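Local coordinates for protein AGR_C_1268p (Agrobacterium tumefaciens str. C58, PDB 2GHS) that probably acts as a metal-dependent gluconolactonase of the SMP-30 (regucalcin) family, binding one divalent cation per subunit, at residues K102-R114 against L123-S136. Numbering follows the deposited sequence.
Sequences KQLIASDDGLFLR and LHAELESDLPGNRS. With K (potassium ion), chain B; EDO (1,2-ethanediol), chain D.
Leu111 O is gripped by two successive amides of the neighbouring strand, His124 N at 2.7 Å and Ala125 N at 3.2 Å. Leu111 N returns a bond of 2.9 Å to Ala125 O. The extra residue on this side, two set against one, makes a classic beta bulge. On one side of the sheet Leu111 sets CD1 against Ala125 CB and CG against Leu127 CD2, and Leu147 and Ile149 of strand 147-153 add to the same apolar layer. Phe112, on the other side of the sheet, has Leu123 CD1 over one ring face, offset toward the rim, a CH-pi contact 4.1 Å from the ring centroid. With CG anti to the backbone N (chi1 174°), the His124 imidazole turns an edge to Leu111 CB, and Leu113 CD2 meets it obliquely; its NE2 is hydrogen-bonded to Tyr324 OH. Strands 110-115 and 121-125 form the outer hairpin of a four-stranded antiparallel blade in the six-bladed beta-propeller of this family, and the loop after residue 125 leads to strand 134-141 of the next blade. Ser129 OG fastens that loop to the turn between strands 102-107 and 110-115, donating to Asp109 O from above the carbonyl plane while accepting from Leu127 N. Nearby, one water donates to both Ser107 O and Leu127 O. A potassium ion joins the Asp108 turn (O at 2.6 Å) to the carbonyls of Glu128 and Leu131 in the loop and of Asn134 at the start of strand 134-141, with a water as fifth ligand. Just beyond, Asp108 CB rests on Arg135 CA, 3.6 Å away. Arg135, predicted to bind substrate, donates almost straight (175°) from NH2 to O1 of an ethanediol, probably from the crystallisation liquor, that also bonds to the predicted metal ligands Glu52 and Asn182.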
loop_
_atom_site.group_PDB
_atom_site.type_symbol
_atom_site.label_atom_id
_atom_site.label_comp_id
_atom_site.label_asym_id
_atom_site.label_seq_id
_atom_site.Cartn_x
_atom_site.Cartn_y
_atom_site.Cartn_z
ATOM N N LYS A 102 2.666 -7.433 18.648
ATOM C CA LYS A 102 3.143 -8.170 17.495
ATOM C C LYS A 102 2.595 -7.601 16.196
ATOM O O LYS A 102 1.436 -7.180 16.114
ATOM C CB LYS A 102 2.748 -9.646 17.588
ATOM C CG LYS A 102 3.283 -10.420 18.787
ATOM C CD LYS A 102 4.693 -10.948 18.517
ATOM N N GLN A 103 3.444 -7.629 15.175
ATOM C CA GLN A 103 3.096 -7.235 13.832
ATOM C C GLN A 103 3.535 -8.368 12.875
ATOM O O GLN A 103 4.406 -9.185 13.203
ATOM C CB GLN A 103 3.863 -5.983 13.439
ATOM C CG GLN A 103 3.527 -4.764 14.274
ATOM C CD GLN A 103 4.550 -3.634 14.130
ATOM O OE1 GLN A 103 5.740 -3.880 13.968
ATOM N NE2 GLN A 103 4.087 -2.392 14.196
ATOM N N LEU A 104 2.945 -8.348 11.679
ATOM C CA LEU A 104 3.327 -9.213 10.527
ATOM C C LEU A 104 3.943 -8.317 9.446
ATOM O O LEU A 104 3.397 -7.261 9.137
ATOM C CB LEU A 104 2.070 -9.906 9.967
ATOM C CG LEU A 104 2.302 -10.763 8.714
ATOM C CD1 LEU A 104 3.133 -12.001 8.988
ATOM C CD2 LEU A 104 0.996 -11.132 8.060
ATOM N N ILE A 105 5.129 -8.693 8.972
ATOM C CA ILE A 105 5.775 -7.952 7.900
ATOM C C ILE A 105 5.955 -8.879 6.713
ATOM O O ILE A 105 6.460 -10.007 6.861
ATOM C CB ILE A 105 7.157 -7.444 8.326
ATOM C CG1 ILE A 105 7.012 -6.288 9.324
ATOM C CG2 ILE A 105 7.940 -7.012 7.102
ATOM C CD1 ILE A 105 8.319 -5.792 9.859
ATOM N N ALA A 106 5.529 -8.411 5.536
ATOM C CA ALA A 106 5.777 -9.110 4.276
ATOM C C ALA A 106 7.058 -8.536 3.701
ATOM O O ALA A 106 7.243 -7.337 3.644
ATOM C CB ALA A 106 4.644 -8.903 3.299
ATOM N N SER A 107 7.929 -9.413 3.236
ATOM C CA SER A 107 9.170 -8.996 2.653
ATOM C C SER A 107 9.547 -9.856 1.460
ATOM O O SER A 107 8.870 -10.859 1.152
ATOM C CB SER A 107 10.271 -9.131 3.694
ATOM O OG SER A 107 10.722 -10.480 3.862
ATOM N N ASP A 108 10.645 -9.465 0.804
ATOM C CA ASP A 108 11.253 -10.221 -0.275
ATOM C C ASP A 108 11.753 -11.581 0.123
ATOM O O ASP A 108 12.002 -12.430 -0.738
ATOM C CB ASP A 108 12.359 -9.408 -0.972
ATOM C CG ASP A 108 13.516 -8.982 -0.042
ATOM O OD1 ASP A 108 13.329 -8.946 1.186
ATOM O OD2 ASP A 108 14.605 -8.598 -0.585
ATOM N N ASP A 109 11.913 -11.802 1.410
ATOM C CA ASP A 109 12.429 -13.061 1.879
ATOM C C ASP A 109 11.423 -13.946 2.646
ATOM O O ASP A 109 11.789 -15.042 3.120
ATOM C CB ASP A 109 13.677 -12.766 2.748
ATOM C CG ASP A 109 14.851 -12.139 1.929
ATOM O OD1 ASP A 109 14.861 -12.219 0.665
ATOM O OD2 ASP A 109 15.755 -11.569 2.570
ATOM N N GLY A 110 10.156 -13.526 2.712
ATOM C CA GLY A 110 9.143 -14.239 3.419
ATOM C C GLY A 110 8.335 -13.333 4.323
ATOM O O GLY A 110 8.515 -12.101 4.330
ATOM N N LEU A 111 7.418 -13.946 5.059
ATOM C CA LEU A 111 6.563 -13.290 6.021
ATOM C C LEU A 111 7.106 -13.530 7.432
ATOM O O LEU A 111 7.386 -14.672 7.808
ATOM C CB LEU A 111 5.190 -13.900 5.934
ATOM C CG LEU A 111 4.487 -13.656 4.617
ATOM C CD1 LEU A 111 3.589 -14.819 4.268
ATOM C CD2 LEU A 111 3.695 -12.385 4.711
ATOM N N PHE A 112 7.307 -12.450 8.181
ATOM C CA PHE A 112 7.971 -12.477 9.493
ATOM C C PHE A 112 7.082 -11.825 10.546
ATOM O O PHE A 112 6.366 -10.833 10.255
ATOM C CB PHE A 112 9.274 -11.691 9.434
ATOM C CG PHE A 112 10.369 -12.403 8.699
ATOM C CD1 PHE A 112 10.353 -12.450 7.314
ATOM C CD2 PHE A 112 11.370 -13.089 9.383
ATOM C CE1 PHE A 112 11.347 -13.114 6.624
ATOM C CE2 PHE A 112 12.366 -13.769 8.679
ATOM C CZ PHE A 112 12.339 -13.800 7.295
ATOM N N LEU A 113 7.098 -12.396 11.732
ATOM C CA LEU A 113 6.511 -11.758 12.922
ATOM C C LEU A 113 7.529 -10.778 13.496
ATOM O O LEU A 113 8.719 -11.073 13.528
ATOM C CB LEU A 113 6.179 -12.807 13.971
ATOM C CG LEU A 113 5.197 -13.911 13.576
ATOM C CD1 LEU A 113 4.774 -14.724 14.840
ATOM C CD2 LEU A 113 3.973 -13.375 12.854
ATOM N N ARG A 114 7.053 -9.627 13.959
ATOM C CA ARG A 114 7.904 -8.625 14.558
ATOM C C ARG A 114 7.345 -8.343 15.944
ATOM O O ARG A 114 6.162 -7.998 16.081
ATOM C CB ARG A 114 7.883 -7.326 13.764
ATOM C CG ARG A 114 8.750 -6.227 14.396
ATOM C CD ARG A 114 8.939 -5.059 13.437
ATOM N NE ARG A 114 9.768 -4.061 14.071
ATOM C CZ ARG A 114 9.347 -3.131 14.920
ATOM N NH1 ARG A 114 8.072 -2.916 15.186
ATOM N NH2 ARG A 114 10.238 -2.347 15.463
ATOM N N LEU A 123 10.667 -15.834 11.346
ATOM C CA LEU A 123 9.911 -16.324 10.186
ATOM C C LEU A 123 8.537 -16.889 10.575
ATOM O O LEU A 123 8.426 -17.687 11.534
ATOM C CB LEU A 123 10.681 -17.391 9.408
ATOM C CG LEU A 123 10.010 -17.894 8.131
ATOM C CD1 LEU A 123 10.064 -16.872 7.018
ATOM C CD2 LEU A 123 10.720 -19.164 7.756
ATOM N N HIS A 124 7.501 -16.469 9.852
ATOM C CA HIS A 124 6.113 -16.923 10.019
ATOM C C HIS A 124 5.719 -17.903 8.913
ATOM O O HIS A 124 5.142 -18.967 9.165
ATOM C CB HIS A 124 5.183 -15.706 10.002
ATOM C CG HIS A 124 3.725 -16.037 10.020
ATOM N ND1 HIS A 124 3.140 -16.738 11.055
ATOM C CD2 HIS A 124 2.733 -15.754 9.144
ATOM C CE1 HIS A 124 1.845 -16.882 10.796
ATOM N NE2 HIS A 124 1.570 -16.278 9.651
ATOM N N ALA A 125 6.029 -17.521 7.683
ATOM C CA ALA A 125 5.776 -18.367 6.538
ATOM C C ALA A 125 6.682 -17.969 5.383
ATOM O O ALA A 125 6.987 -16.810 5.208
ATOM C CB ALA A 125 4.300 -18.251 6.133
ATOM N N GLU A 126 7.081 -18.942 4.574
ATOM C CA GLU A 126 7.850 -18.640 3.364
ATOM C C GLU A 126 6.943 -17.890 2.352
ATOM O O GLU A 126 5.741 -18.113 2.303
ATOM C CB GLU A 126 8.517 -19.913 2.786
ATOM C CG GLU A 126 9.664 -20.398 3.716
ATOM C CD GLU A 126 10.526 -21.552 3.207
ATOM O OE1 GLU A 126 10.275 -22.055 2.098
ATOM O OE2 GLU A 126 11.482 -21.927 3.951
ATOM N N LEU A 127 7.513 -16.994 1.548
ATOM C CA LEU A 127 6.780 -16.315 0.489
ATOM C C LEU A 127 7.807 -16.031 -0.570
ATOM O O LEU A 127 8.648 -15.120 -0.394
ATOM C CB LEU A 127 6.166 -14.996 0.992
ATOM C CG LEU A 127 5.334 -14.170 -0.002
ATOM C CD1 LEU A 127 4.093 -14.918 -0.340
ATOM C CD2 LEU A 127 5.065 -12.794 0.616
ATOM N N GLU A 128 7.797 -16.850 -1.629
ATOM C CA GLU A 128 8.822 -16.756 -2.666
ATOM C C GLU A 128 10.199 -16.641 -2.048
ATOM O O GLU A 128 11.085 -15.922 -2.534
ATOM C CB GLU A 128 8.516 -15.565 -3.578
ATOM C CG GLU A 128 7.233 -15.767 -4.374
ATOM C CD GLU A 128 7.041 -14.754 -5.493
ATOM O OE1 GLU A 128 7.874 -13.833 -5.661
ATOM O OE2 GLU A 128 6.029 -14.876 -6.214
ATOM N N SER A 129 10.406 -17.440 -1.002
ATOM C CA SER A 129 11.645 -17.411 -0.248
ATOM C C SER A 129 12.789 -18.084 -0.998
ATOM O O SER A 129 13.946 -17.978 -0.601
ATOM C CB SER A 129 11.457 -18.063 1.115
ATOM O OG SER A 129 10.538 -17.339 1.938
ATOM N N ASP A 130 12.463 -18.846 -2.045
ATOM C CA ASP A 130 13.428 -19.458 -2.941
ATOM C C ASP A 130 13.542 -18.787 -4.305
ATOM O O ASP A 130 14.146 -19.375 -5.235
ATOM C CB ASP A 130 13.029 -20.910 -3.132
ATOM C CG ASP A 130 11.611 -21.069 -3.722
ATOM O OD1 ASP A 130 10.790 -20.094 -3.771
ATOM O OD2 ASP A 130 11.315 -22.217 -4.137
ATOM N N LEU A 131 13.018 -17.569 -4.428
ATOM C CA LEU A 131 13.063 -16.817 -5.680
ATOM C C LEU A 131 13.824 -15.511 -5.490
ATOM O O LEU A 131 13.202 -14.441 -5.322
ATOM C CB LEU A 131 11.664 -16.514 -6.176
ATOM C CG LEU A 131 10.771 -17.656 -6.595
ATOM C CD1 LEU A 131 9.495 -17.070 -7.186
ATOM C CD2 LEU A 131 11.475 -18.543 -7.607
ATOM N N PRO A 132 15.169 -15.580 -5.476
ATOM C CA PRO A 132 15.891 -14.362 -5.170
ATOM C C PRO A 132 15.680 -13.207 -6.127
ATOM O O PRO A 132 15.886 -12.046 -5.716
ATOM C CB PRO A 132 17.369 -14.794 -5.208
ATOM C CG PRO A 132 17.390 -16.052 -5.880
ATOM C CD PRO A 132 16.079 -16.718 -5.631
ATOM N N GLY A 133 15.256 -13.495 -7.357
ATOM C CA GLY A 133 15.026 -12.450 -8.325
ATOM C C GLY A 133 13.751 -11.649 -8.140
ATOM O O GLY A 133 13.525 -10.678 -8.879
ATOM N N ASN A 134 12.888 -12.052 -7.190
ATOM C CA ASN A 134 11.653 -11.380 -6.921
ATOM C C ASN A 134 11.665 -10.680 -5.563
ATOM O O ASN A 134 12.407 -11.098 -4.648
ATOM C CB ASN A 134 10.458 -12.381 -6.929
ATOM C CG ASN A 134 9.896 -12.660 -8.338
ATOM O OD1 ASN A 134 10.596 -12.544 -9.359
ATOM N ND2 ASN A 134 8.609 -13.007 -8.385
ATOM N N ARG A 135 10.804 -9.683 -5.394
ATOM C CA ARG A 135 10.569 -9.034 -4.097
ATOM C C ARG A 135 9.064 -8.900 -3.871
ATOM O O ARG A 135 8.259 -9.086 -4.802
ATOM C CB ARG A 135 11.268 -7.668 -4.028
ATOM C CG ARG A 135 10.769 -6.586 -5.012
ATOM C CD ARG A 135 11.313 -5.287 -4.532
ATOM N NE ARG A 135 10.943 -4.153 -5.352
ATOM C CZ ARG A 135 9.824 -3.437 -5.264
ATOM N NH1 ARG A 135 8.848 -3.737 -4.413
ATOM N NH2 ARG A 135 9.667 -2.385 -6.086
ATOM N N SER A 136 8.690 -8.631 -2.632
ATOM C CA SER A 136 7.294 -8.295 -2.335
ATOM C C SER A 136 6.991 -6.860 -2.687
ATOM O O SER A 136 7.869 -6.008 -2.706
ATOM C CB SER A 136 6.888 -8.588 -0.873
ATOM O OG SER A 136 7.691 -7.852 0.041
HETATM K K K B . 11.978 -13.394 -3.153
HETATM C C1 EDO D . 6.682 -0.459 -7.356
HETATM O O1 EDO D . 7.305 -0.703 -6.091
HETATM C C2 EDO D . 5.526 0.519 -7.102
HETATM O O2 EDO D . 4.541 -0.055 -6.212
HETATM O O HOH W 1 8.406 -12.420 -1.107
HETATM O O HOH W 2 9.456 -12.252 -3.659
#